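Local coordinates for protein nitrate reductase (Ulva prolifera, PDB 5YLY) that catalyses the reduction of nitrate to nitrite, the first step of nitrate assimilation, probably with NADH, and carries FAD in its cytochrome b5 reductase domain, at residues H69-K75 and V136-I142; V106-A111 and S124-E128. All blocks are in the same frame, centred on the assembly; numbering follows the deposited sequence.

From the N terminus the chain lays down strands 34-43 and 48-54, then strand 69-75, whose partner 136-142 arrives after 60 intervening residues; contact 1 closes this long loop. Inside it the chain makes strand 85-90, strand 101-107 and helix 122-129, so the shorter loop closed by contact 2, from 106-111 to 124-128, lies wholly within the larger one and the two do not cross. Contact 1 joins two neighbouring strands of the antiparallel sheet, whereas contact 2 packs a helix against the end of an outermost strand. Their centres lie about 16 Å apart, yet they meet where V136 CG1 lies 4.2 Å from L127 CD2. Contact 1 gives H69 to the FAD pocket, and contact 2 gives V106, K107, Y109, K110 and S124.

Contact 1 of 2, residues H69-K75 and V136-I142; sequences HMLIRKK and VEVKGPI
E137 meets R73 and K75 through a single oxygen. R73 NE (2.8 Å) and NH1 (2.9 Å) both reach E137 OE1 nearly along its C-O axis and in the guanidinium plane, with the carboxylate turned only 11° from that plane. K75 NZ, 2.7 Å from the same OE1, comes instead from above the carboxylate, 71° out of its plane, its chain curling back through bent torsions. Three donors thus grip one atom, which would fix the rotation of the carboxylate and probably stabilise its negative charge. At the other end, I142 lies between two side chains. Its CB sits over one face of the H69 ring, displaced toward the rim, in a CH-pi contact 3.8 Å from the centroid. With CG1 placed beside its own backbone N (chi1 -45°), I142 also brings CG1 to 3.7 Å from L71 CG. Paired backbone hydrogen bonds join R73 with E137, L71 with K139 and H69 with I142; between the last two pairs the register slips by one residue, a beta bulge, near the cis peptide preceding P141. H69 touches the bound FAD. This bulged antiparallel pairing is part of the six-stranded beta barrel that forms the FAD-binding domain in the ferredoxin-reductase family.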
ATOM      1  N   HIS A  69       1.281   6.198   6.856  1.00 27.51           N
ATOM      2  CA  HIS A  69       2.526   5.954   6.095  1.00 26.42           C
ATOM      3  C   HIS A  69       3.628   6.918   6.585  1.00 30.08           C
ATOM      4  O   HIS A  69       3.431   7.644   7.565  1.00 29.62           O
ATOM      5  CB  HIS A  69       2.240   6.145   4.580  1.00 26.92           C
ATOM      6  CG  HIS A  69       1.840   7.542   4.184  1.00 30.63           C
ATOM      7  ND1 HIS A  69       0.509   7.926   4.118  1.00 31.85           N
ATOM      8  CD2 HIS A  69       2.613   8.579   3.770  1.00 32.49           C
ATOM      9  CE1 HIS A  69       0.514   9.190   3.709  1.00 33.37           C
ATOM     10  NE2 HIS A  69       1.759   9.620   3.475  1.00 33.71           N
ATOM     11  N   MET A  70       4.773   6.938   5.891  1.00 28.16           N
ATOM     12  CA  MET A  70       5.909   7.787   6.261  0.50 28.48           C
ATOM     13  C   MET A  70       6.425   8.547   5.053  1.00 31.81           C
ATOM     14  O   MET A  70       6.205   8.120   3.921  1.00 30.19           O
ATOM     15  CB  MET A  70       7.063   6.922   6.820  0.50 30.03           C
ATOM     16  CG  MET A  70       7.570   5.889   5.838  0.50 32.21           C
ATOM     17  SD  MET A  70       8.816   4.663   6.389  0.50 35.48           S
ATOM     18  CE  MET A  70       8.332   4.423   8.043  0.50 31.97           C
ATOM     19  N   LEU A  71       7.146   9.634   5.295  1.00 28.88           N
ATOM     20  CA  LEU A  71       7.778  10.362   4.208  1.00 28.53           C
ATOM     21  C   LEU A  71       9.252  10.053   4.329  1.00 31.16           C
ATOM     22  O   LEU A  71       9.838  10.144   5.415  1.00 30.82           O
ATOM     23  CB  LEU A  71       7.522  11.887   4.331  1.00 30.37           C
ATOM     24  CG  LEU A  71       6.060  12.282   4.323  1.00 35.38           C
ATOM     25  CD1 LEU A  71       5.921  13.803   4.533  1.00 35.78           C
ATOM     26  CD2 LEU A  71       5.380  11.854   3.033  1.00 39.35           C
ATOM     27  N   ILE A  72       9.847   9.632   3.237  1.00 25.96           N
ATOM     28  CA  ILE A  72      11.262   9.296   3.257  1.00 27.37           C
ATOM     29  C   ILE A  72      11.980  10.275   2.356  1.00 30.88           C
ATOM     30  O   ILE A  72      11.497  10.550   1.256  1.00 30.32           O
ATOM     31  CB  ILE A  72      11.475   7.841   2.795  1.00 29.89           C
ATOM     32  CG1 ILE A  72      10.748   6.870   3.779  1.00 31.63           C
ATOM     33  CG2 ILE A  72      12.971   7.515   2.672  1.00 30.39           C
ATOM     34  CD1 ILE A  72      10.613   5.535   3.364  1.00 41.31           C
ATOM     35  N   ARG A  73      13.113  10.789   2.824  1.00 29.80           N
ATOM     36  CA  ARG A  73      13.846  11.780   2.031  1.00 31.18           C
ATOM     37  C   ARG A  73      15.340  11.604   2.090  1.00 34.93           C
ATOM     38  O   ARG A  73      15.866  10.979   3.021  1.00 34.34           O
ATOM     39  CB  ARG A  73      13.459  13.218   2.437  1.00 35.57           C
ATOM     40  CG  ARG A  73      14.061  13.686   3.736  1.00 33.82           C
ATOM     41  CD  ARG A  73      13.601  15.094   4.095  1.00 39.31           C
ATOM     42  NE  ARG A  73      14.507  15.657   5.078  1.00 40.70           N
ATOM     43  CZ  ARG A  73      14.560  16.949   5.387  1.00 54.30           C
ATOM     44  NH1 ARG A  73      15.446  17.388   6.272  1.00 40.97           N
ATOM     45  NH2 ARG A  73      13.719  17.809   4.825  1.00 42.75           N
ATOM     46  N   LYS A  74      16.036  12.220   1.115  1.00 32.33           N
ATOM     47  CA  LYS A  74      17.480  12.240   1.088  1.00 32.48           C
ATOM     48  C   LYS A  74      17.962  13.461   0.328  1.00 38.34           C
ATOM     49  O   LYS A  74      17.386  13.832  -0.702  1.00 37.44           O
ATOM     50  CB  LYS A  74      18.093  10.961   0.467  1.00 32.74           C
ATOM     51  CG  LYS A  74      19.553  10.770   0.899  1.00 36.14           C
ATOM     52  CD  LYS A  74      20.184   9.486   0.414  1.00 42.35           C
ATOM     53  CE  LYS A  74      21.695   9.471   0.630  1.00 43.38           C
ATOM     54  NZ  LYS A  74      22.093   9.630   2.062  1.00 43.49           N
ATOM     55  N   LYS A  75      19.036  14.052   0.843  1.00 37.23           N
ATOM     56  CA  LYS A  75      19.722  15.188   0.215  1.00 39.78           C
ATOM     57  C   LYS A  75      20.761  14.570  -0.723  1.00 45.08           C
ATOM     58  O   LYS A  75      21.614  13.787  -0.277  1.00 46.22           O
ATOM     59  CB  LYS A  75      20.435  16.053   1.271  1.00 45.43           C
ATOM     60  CG  LYS A  75      19.598  17.043   2.052  1.00 73.34           C
ATOM     61  CD  LYS A  75      19.276  16.524   3.447  1.00 84.32           C
ATOM     62  CE  LYS A  75      17.864  15.995   3.517  1.00 85.58           C
ATOM     63  NZ  LYS A  75      17.760  14.744   4.307  1.00 79.63           N
ATOM     64  N   VAL A 136      18.787   7.544   5.155  1.00 31.11           N
ATOM     65  CA  VAL A 136      17.689   8.360   4.643  1.00 30.18           C
ATOM     66  C   VAL A 136      17.072   9.027   5.866  1.00 33.74           C
ATOM     67  O   VAL A 136      17.338   8.615   6.999  1.00 33.31           O
ATOM     68  CB  VAL A 136      16.607   7.579   3.854  1.00 31.57           C
ATOM     69  CG1 VAL A 136      17.181   6.914   2.602  1.00 31.42           C
ATOM     70  CG2 VAL A 136      15.852   6.581   4.762  1.00 28.59           C
ATOM     71  N   GLU A 137      16.224  10.026   5.647  1.00 30.93           N
ATOM     72  CA  GLU A 137      15.516  10.660   6.754  1.00 30.10           C
ATOM     73  C   GLU A 137      14.084  10.276   6.670  1.00 32.16           C
ATOM     74  O   GLU A 137      13.530  10.190   5.577  1.00 31.07           O
ATOM     75  CB  GLU A 137      15.705  12.180   6.756  1.00 32.18           C
ATOM     76  CG  GLU A 137      17.064  12.562   7.298  1.00 38.84           C
ATOM     77  CD  GLU A 137      17.295  14.047   7.454  1.00 59.50           C
ATOM     78  OE1 GLU A 137      16.620  14.834   6.753  1.00 41.67           O
ATOM     79  OE2 GLU A 137      18.171  14.424   8.267  1.00 52.21           O
ATOM     80  N   VAL A 138      13.476   9.997   7.834  1.00 29.64           N
ATOM     81  CA  VAL A 138      12.100   9.511   7.896  1.00 28.07           C
ATOM     82  C   VAL A 138      11.223  10.410   8.743  1.00 32.55           C
ATOM     83  O   VAL A 138      11.546  10.654   9.905  1.00 33.56           O
ATOM     84  CB  VAL A 138      12.061   8.038   8.414  1.00 31.13           C
ATOM     85  CG1 VAL A 138      10.657   7.461   8.302  1.00 30.39           C
ATOM     86  CG2 VAL A 138      13.056   7.162   7.647  1.00 30.37           C
ATOM     87  N   LYS A 139      10.075  10.832   8.190  1.00 31.29           N
ATOM     88  CA  LYS A 139       9.105  11.638   8.941  1.00 32.50           C
ATOM     89  C   LYS A 139       7.735  10.970   8.923  1.00 34.40           C
ATOM     90  O   LYS A 139       7.201  10.633   7.863  1.00 33.74           O
ATOM     91  CB  LYS A 139       9.036  13.094   8.412  1.00 37.43           C
ATOM     92  CG  LYS A 139       8.033  13.957   9.198  1.00 41.97           C
ATOM     93  CD  LYS A 139       8.116  15.457   8.882  1.00 44.03           C
ATOM     94  CE  LYS A 139       9.144  16.142   9.745  1.00 48.44           C
ATOM     95  NZ  LYS A 139       9.040  17.625   9.653  1.00 59.76           N
ATOM     96  N   GLY A 140       7.149  10.827  10.093  1.00 32.44           N
ATOM     97  CA  GLY A 140       5.832  10.215  10.192  1.00 31.83           C
ATOM     98  C   GLY A 140       5.392  10.075  11.625  1.00 35.59           C
ATOM     99  O   GLY A 140       6.147  10.440  12.514  1.00 36.38           O
ATOM    100  N   PRO A 141       4.206   9.498  11.887  1.00 33.08           N
ATOM    101  CA  PRO A 141       3.242   8.979  10.898  1.00 32.57           C
ATOM    102  C   PRO A 141       2.485  10.059  10.157  1.00 36.64           C
ATOM    103  O   PRO A 141       2.281  11.161  10.677  1.00 37.38           O
ATOM    104  CB  PRO A 141       2.297   8.089  11.734  1.00 34.16           C
ATOM    105  CG  PRO A 141       2.724   8.231  13.185  1.00 39.14           C
ATOM    106  CD  PRO A 141       3.705   9.362  13.265  1.00 36.06           C
ATOM    107  N   ILE A 142       2.091   9.740   8.935  1.00 32.95           N
ATOM    108  CA  ILE A 142       1.325  10.626   8.078  1.00 34.57           C
ATOM    109  C   ILE A 142       0.009   9.956   7.753  1.00 36.49           C
ATOM    110  O   ILE A 142      -0.016   8.784   7.365  1.00 33.06           O
ATOM    111  CB  ILE A 142       2.078  10.944   6.741  1.00 37.48           C
ATOM    112  CG1 ILE A 142       3.592  11.279   6.955  1.00 37.43           C
ATOM    113  CG2 ILE A 142       1.338  12.045   5.950  1.00 39.56           C
ATOM    114  CD1 ILE A 142       3.938  12.596   7.725  1.00 42.42           C
TER

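Contact 2 of 2, residues V106-A111 and S124-E128; sequences VKIYKA and SQILE. With FAD (flavin-adenine dinucleotide), chain C.
I108 and S124 mark the closest backbone approach, with CA atoms 5.0 Å apart, where the chain leaving strand 101-107 passes the first turns of helix 122-129. The backbone N-H of Y109 points almost straight at S124 OG (3.1 Å, 172° at the hydrogen). With OG turned between the backbone N and the carbonyl carbon (chi1 59°), the S124 hydroxyl meets both this N-H and FAD, donating to phosphate oxygen O2P at 2.7 Å; S124 N donates to that same oxygen. On the strand side, K107 N donates to flavin O2 at 3.0 Å. The Y109 ring lies between K107 CG, toward the rim of one face, and ribose carbon C2B of FAD, over the centre of the other, while its CD1 comes 3.5 Å from adenine atom C4A. An alanine in place of Y109 removes the ring and would probably leave the adenosine half of FAD freer to shift, with K107 CG losing the surface it packs on. Beyond S124, I108 CG2 packs 3.7 Å from CB of E128, a residue whose OE1 is hydrogen-bonded to T49 OG1. Q125 OE1 makes a weak bond to A111 N, its NE2 turning to G121 O. V106 CG2 meets L127 CD1 at 4.0 Å, and both residues touch Y90, so the helix spans the two outermost strands, 85-90 and 101-107, with F51 of strand 48-54 also packing on V106 and L127.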
ATOM      1  N   VAL A 106       9.989  -1.417  -3.013  1.00 22.63           N
ATOM      2  CA  VAL A 106       9.969  -0.289  -3.920  1.00 23.37           C
ATOM      3  C   VAL A 106      10.093  -0.716  -5.377  1.00 24.58           C
ATOM      4  O   VAL A 106      11.021  -1.433  -5.748  1.00 23.68           O
ATOM      5  CB  VAL A 106      11.049   0.794  -3.526  1.00 28.27           C
ATOM      6  CG1 VAL A 106      11.016   2.006  -4.464  1.00 28.70           C
ATOM      7  CG2 VAL A 106      10.904   1.244  -2.059  1.00 27.67           C
ATOM      8  N   LYS A 107       9.177  -0.223  -6.206  1.00 23.37           N
ATOM      9  CA  LYS A 107       9.260  -0.408  -7.661  1.00 23.88           C
ATOM     10  C   LYS A 107      10.298   0.623  -8.174  1.00 29.18           C
ATOM     11  O   LYS A 107      10.134   1.833  -7.962  1.00 28.94           O
ATOM     12  CB  LYS A 107       7.878  -0.140  -8.300  1.00 27.26           C
ATOM     13  CG  LYS A 107       7.882  -0.237  -9.845  1.00 29.87           C
ATOM     14  CD  LYS A 107       8.053  -1.647 -10.355  1.00 41.99           C
ATOM     15  CE  LYS A 107       7.370  -1.806 -11.707  1.00 51.89           C
ATOM     16  NZ  LYS A 107       7.290  -3.240 -12.098  1.00 58.11           N
ATOM     17  N   ILE A 108      11.365   0.152  -8.833  1.00 26.20           N
ATOM     18  CA  ILE A 108      12.417   1.038  -9.354  1.00 28.40           C
ATOM     19  C   ILE A 108      12.074   1.461 -10.765  1.00 34.71           C
ATOM     20  O   ILE A 108      11.953   0.616 -11.650  1.00 34.45           O
ATOM     21  CB  ILE A 108      13.847   0.398  -9.239  1.00 30.93           C
ATOM     22  CG1 ILE A 108      14.100  -0.282  -7.860  1.00 29.63           C
ATOM     23  CG2 ILE A 108      14.948   1.428  -9.564  1.00 33.00           C
ATOM     24  CD1 ILE A 108      13.933   0.578  -6.583  1.00 28.77           C
ATOM     25  N   TYR A 109      11.870   2.771 -10.968  1.00 33.51           N
ATOM     26  CA  TYR A 109      11.536   3.333 -12.282  1.00 35.74           C
ATOM     27  C   TYR A 109      12.833   3.756 -12.899  1.00 39.79           C
ATOM     28  O   TYR A 109      13.352   4.845 -12.629  1.00 36.43           O
ATOM     29  CB  TYR A 109      10.545   4.496 -12.152  1.00 37.56           C
ATOM     30  CG  TYR A 109       9.175   4.077 -11.681  1.00 38.82           C
ATOM     31  CD1 TYR A 109       8.346   3.297 -12.486  1.00 41.39           C
ATOM     32  CD2 TYR A 109       8.679   4.501 -10.453  1.00 39.17           C
ATOM     33  CE1 TYR A 109       7.072   2.923 -12.062  1.00 40.49           C
ATOM     34  CE2 TYR A 109       7.411   4.123 -10.014  1.00 39.39           C
ATOM     35  CZ  TYR A 109       6.606   3.346 -10.827  1.00 46.29           C
ATOM     36  OH  TYR A 109       5.358   2.973 -10.390  1.00 44.96           O
ATOM     37  N   LYS A 110      13.415   2.828 -13.659  1.00 39.04           N
ATOM     38  CA  LYS A 110      14.716   3.007 -14.260  1.00 40.77           C
ATOM     39  C   LYS A 110      14.689   3.905 -15.473  1.00 47.77           C
ATOM     40  O   LYS A 110      13.677   3.998 -16.170  1.00 46.41           O
ATOM     41  CB  LYS A 110      15.361   1.642 -14.563  1.00 42.88           C
ATOM     42  CG  LYS A 110      15.627   0.851 -13.288  1.00 38.06           C
ATOM     43  CD  LYS A 110      16.192  -0.526 -13.550  1.00 43.91           C
ATOM     44  CE  LYS A 110      16.228  -1.306 -12.266  1.00 32.16           C
ATOM     45  NZ  LYS A 110      16.724  -2.682 -12.471  1.00 43.65           N
ATOM     46  N   ALA A 111      15.807   4.599 -15.696  1.00 47.29           N
ATOM     47  CA  ALA A 111      15.994   5.487 -16.831  1.00 49.83           C
ATOM     48  C   ALA A 111      16.229   4.657 -18.096  1.00 56.77           C
ATOM     49  O   ALA A 111      16.729   3.530 -18.008  1.00 55.34           O
ATOM     50  CB  ALA A 111      17.186   6.402 -16.580  1.00 51.32           C
ATOM     51  N   SER A 124      12.990   6.616  -6.561  1.00 29.17           N
ATOM     52  CA  SER A 124      13.207   5.156  -6.608  1.00 27.82           C
ATOM     53  C   SER A 124      14.642   4.821  -7.107  1.00 31.40           C
ATOM     54  O   SER A 124      15.252   3.886  -6.590  1.00 30.01           O
ATOM     55  CB  SER A 124      12.130   4.435  -7.411  1.00 29.47           C
ATOM     56  OG  SER A 124      12.078   4.910  -8.744  1.00 29.48           O
ATOM     57  N   GLN A 125      15.213   5.631  -8.041  1.00 29.00           N
ATOM     58  CA  GLN A 125      16.598   5.411  -8.487  1.00 30.91           C
ATOM     59  C   GLN A 125      17.580   5.859  -7.386  1.00 36.65           C
ATOM     60  O   GLN A 125      18.612   5.217  -7.194  1.00 35.51           O
ATOM     61  CB  GLN A 125      16.897   6.106  -9.828  1.00 33.59           C
ATOM     62  CG  GLN A 125      16.103   5.534 -10.973  1.00 37.61           C
ATOM     63  CD  GLN A 125      16.322   6.314 -12.246  1.00 52.08           C
ATOM     64  OE1 GLN A 125      17.170   5.965 -13.059  1.00 48.32           O
ATOM     65  NE2 GLN A 125      15.546   7.369 -12.466  1.00 42.79           N
ATOM     66  N   ILE A 126      17.236   6.926  -6.620  1.00 34.16           N
ATOM     67  CA  ILE A 126      18.084   7.346  -5.498  1.00 32.93           C
ATOM     68  C   ILE A 126      18.192   6.184  -4.507  1.00 35.34           C
ATOM     69  O   ILE A 126      19.297   5.836  -4.094  1.00 34.52           O
ATOM     70  CB  ILE A 126      17.569   8.653  -4.834  1.00 34.57           C
ATOM     71  CG1 ILE A 126      17.906   9.868  -5.738  1.00 34.74           C
ATOM     72  CG2 ILE A 126      18.166   8.837  -3.419  1.00 34.38           C
ATOM     73  CD1 ILE A 126      17.067  11.125  -5.414  1.00 36.64           C
ATOM     74  N   LEU A 127      17.036   5.583  -4.138  1.00 29.93           N
ATOM     75  CA  LEU A 127      16.997   4.442  -3.226  1.00 27.79           C
ATOM     76  C   LEU A 127      17.794   3.271  -3.794  1.00 29.76           C
ATOM     77  O   LEU A 127      18.672   2.752  -3.112  1.00 27.09           O
ATOM     78  CB  LEU A 127      15.552   4.011  -2.968  1.00 26.98           C
ATOM     79  CG  LEU A 127      14.687   5.005  -2.163  1.00 31.38           C
ATOM     80  CD1 LEU A 127      13.244   4.469  -2.058  1.00 29.92           C
ATOM     81  CD2 LEU A 127      15.284   5.225  -0.748  1.00 33.76           C
ATOM     82  N   GLU A 128      17.555   2.912  -5.065  1.00 28.54           N
ATOM     83  CA  GLU A 128      18.277   1.801  -5.710  1.00 28.60           C
ATOM     84  C   GLU A 128      19.803   2.024  -5.718  1.00 32.53           C
ATOM     85  O   GLU A 128      20.561   1.056  -5.631  1.00 31.43           O
ATOM     86  CB  GLU A 128      17.740   1.575  -7.148  1.00 30.49           C
ATOM     87  CG  GLU A 128      18.325   0.349  -7.866  1.00 36.54           C
ATOM     88  CD  GLU A 128      18.049  -1.009  -7.248  1.00 37.83           C
ATOM     89  OE1 GLU A 128      17.167  -1.111  -6.368  1.00 29.59           O
ATOM     90  OE2 GLU A 128      18.697  -1.991  -7.678  1.00 38.58           O
TER
HETATM   91  PA  FAD C1001       8.942  10.303  -9.948  1.00 42.98           P
HETATM   92  O1A FAD C1001      10.199  11.006 -10.300  1.00 44.96           O
HETATM   93  O2A FAD C1001       8.108  10.994  -8.894  1.00 41.68           O
HETATM   94  O5B FAD C1001       8.106  10.057 -11.318  1.00 47.99           O
HETATM   95  C5B FAD C1001       6.681  10.289 -11.347  1.00 53.98           C
HETATM   96  C4B FAD C1001       5.974   9.129 -12.004  1.00 55.97           C
HETATM   97  O4B FAD C1001       6.503   8.885 -13.326  1.00 57.23           O
HETATM   98  C3B FAD C1001       6.102   7.785 -11.302  1.00 56.86           C
HETATM   99  O3B FAD C1001       5.249   7.690 -10.164  1.00 58.97           O
HETATM  100  C2B FAD C1001       5.726   6.810 -12.421  1.00 55.99           C
HETATM  101  O2B FAD C1001       4.321   6.606 -12.511  1.00 58.68           O
HETATM  102  C1B FAD C1001       6.253   7.530 -13.679  1.00 54.67           C
HETATM  103  N9A FAD C1001       7.473   6.951 -14.244  1.00 49.00           N
HETATM  104  C8A FAD C1001       8.730   7.497 -14.223  1.00 49.33           C
HETATM  105  N7A FAD C1001       9.651   6.745 -14.776  1.00 48.51           N
HETATM  106  C5A FAD C1001       8.954   5.617 -15.182  1.00 46.81           C
HETATM  107  C6A FAD C1001       9.366   4.409 -15.785  1.00 49.30           C
HETATM  108  N6A FAD C1001      10.644   4.049 -15.925  1.00 50.88           N
HETATM  109  N1A FAD C1001       8.411   3.501 -16.093  1.00 51.08           N
HETATM  110  C2A FAD C1001       7.139   3.769 -15.770  1.00 51.03           C
HETATM  111  N3A FAD C1001       6.642   4.847 -15.153  1.00 49.89           N
HETATM  112  C4A FAD C1001       7.606   5.738 -14.882  1.00 47.45           C
HETATM  113  N1  FAD C1001       5.978   3.256  -3.988  1.00 26.63           N
HETATM  114  C2  FAD C1001       6.643   2.069  -3.823  1.00 25.22           C
HETATM  115  O2  FAD C1001       7.416   1.656  -4.701  1.00 26.42           O
HETATM  116  N3  FAD C1001       6.448   1.322  -2.650  1.00 24.66           N
HETATM  117  C4  FAD C1001       5.609   1.670  -1.594  1.00 23.99           C
HETATM  118  O4  FAD C1001       5.573   1.001  -0.580  1.00 24.99           O
HETATM  119  C4X FAD C1001       4.880   2.921  -1.795  1.00 25.88           C
HETATM  120  N5  FAD C1001       4.036   3.304  -0.867  1.00 26.54           N
HETATM  121  C5X FAD C1001       3.314   4.480  -1.081  1.00 27.03           C
HETATM  122  C6  FAD C1001       2.385   4.884  -0.111  1.00 28.38           C
HETATM  123  C7  FAD C1001       1.640   6.052  -0.275  1.00 29.66           C
HETATM  124  C7M FAD C1001       0.631   6.426   0.782  1.00 30.08           C
HETATM  125  C8  FAD C1001       1.820   6.844  -1.442  1.00 30.89           C
HETATM  126  C8M FAD C1001       1.064   8.145  -1.632  1.00 29.57           C
HETATM  127  C9  FAD C1001       2.727   6.430  -2.416  1.00 31.90           C
HETATM  128  C9A FAD C1001       3.480   5.260  -2.243  1.00 27.63           C
HETATM  129  N10 FAD C1001       4.443   4.826  -3.208  1.00 26.48           N
HETATM  130  C10 FAD C1001       5.144   3.651  -3.030  1.00 26.78           C
HETATM  131  C1' FAD C1001       4.832   5.672  -4.351  1.00 25.66           C
HETATM  132  C2' FAD C1001       6.002   6.603  -4.029  1.00 30.57           C
HETATM  133  O2' FAD C1001       5.580   7.670  -3.176  1.00 28.23           O
HETATM  134  C3' FAD C1001       6.646   7.201  -5.281  1.00 31.32           C
HETATM  135  O3' FAD C1001       5.677   7.935  -6.020  1.00 34.11           O
HETATM  136  C4' FAD C1001       7.361   6.180  -6.170  1.00 31.84           C
HETATM  137  O4' FAD C1001       8.441   5.604  -5.435  1.00 30.03           O
HETATM  138  C5' FAD C1001       7.895   6.768  -7.461  1.00 32.87           C
HETATM  139  O5' FAD C1001       8.633   7.971  -7.153  1.00 32.16           O
HETATM  140  P   FAD C1001       9.916   8.414  -8.017  1.00 34.96           P
HETATM  141  O1P FAD C1001      10.553   9.585  -7.372  1.00 33.81           O
HETATM  142  O2P FAD C1001      10.795   7.222  -8.304  1.00 33.65           O
HETATM  143  O3P FAD C1001       9.235   8.835  -9.389  1.00 36.82           O
HETATM  144  O   HOH W   1      17.081  -3.167  -9.632  1.00 40.08           O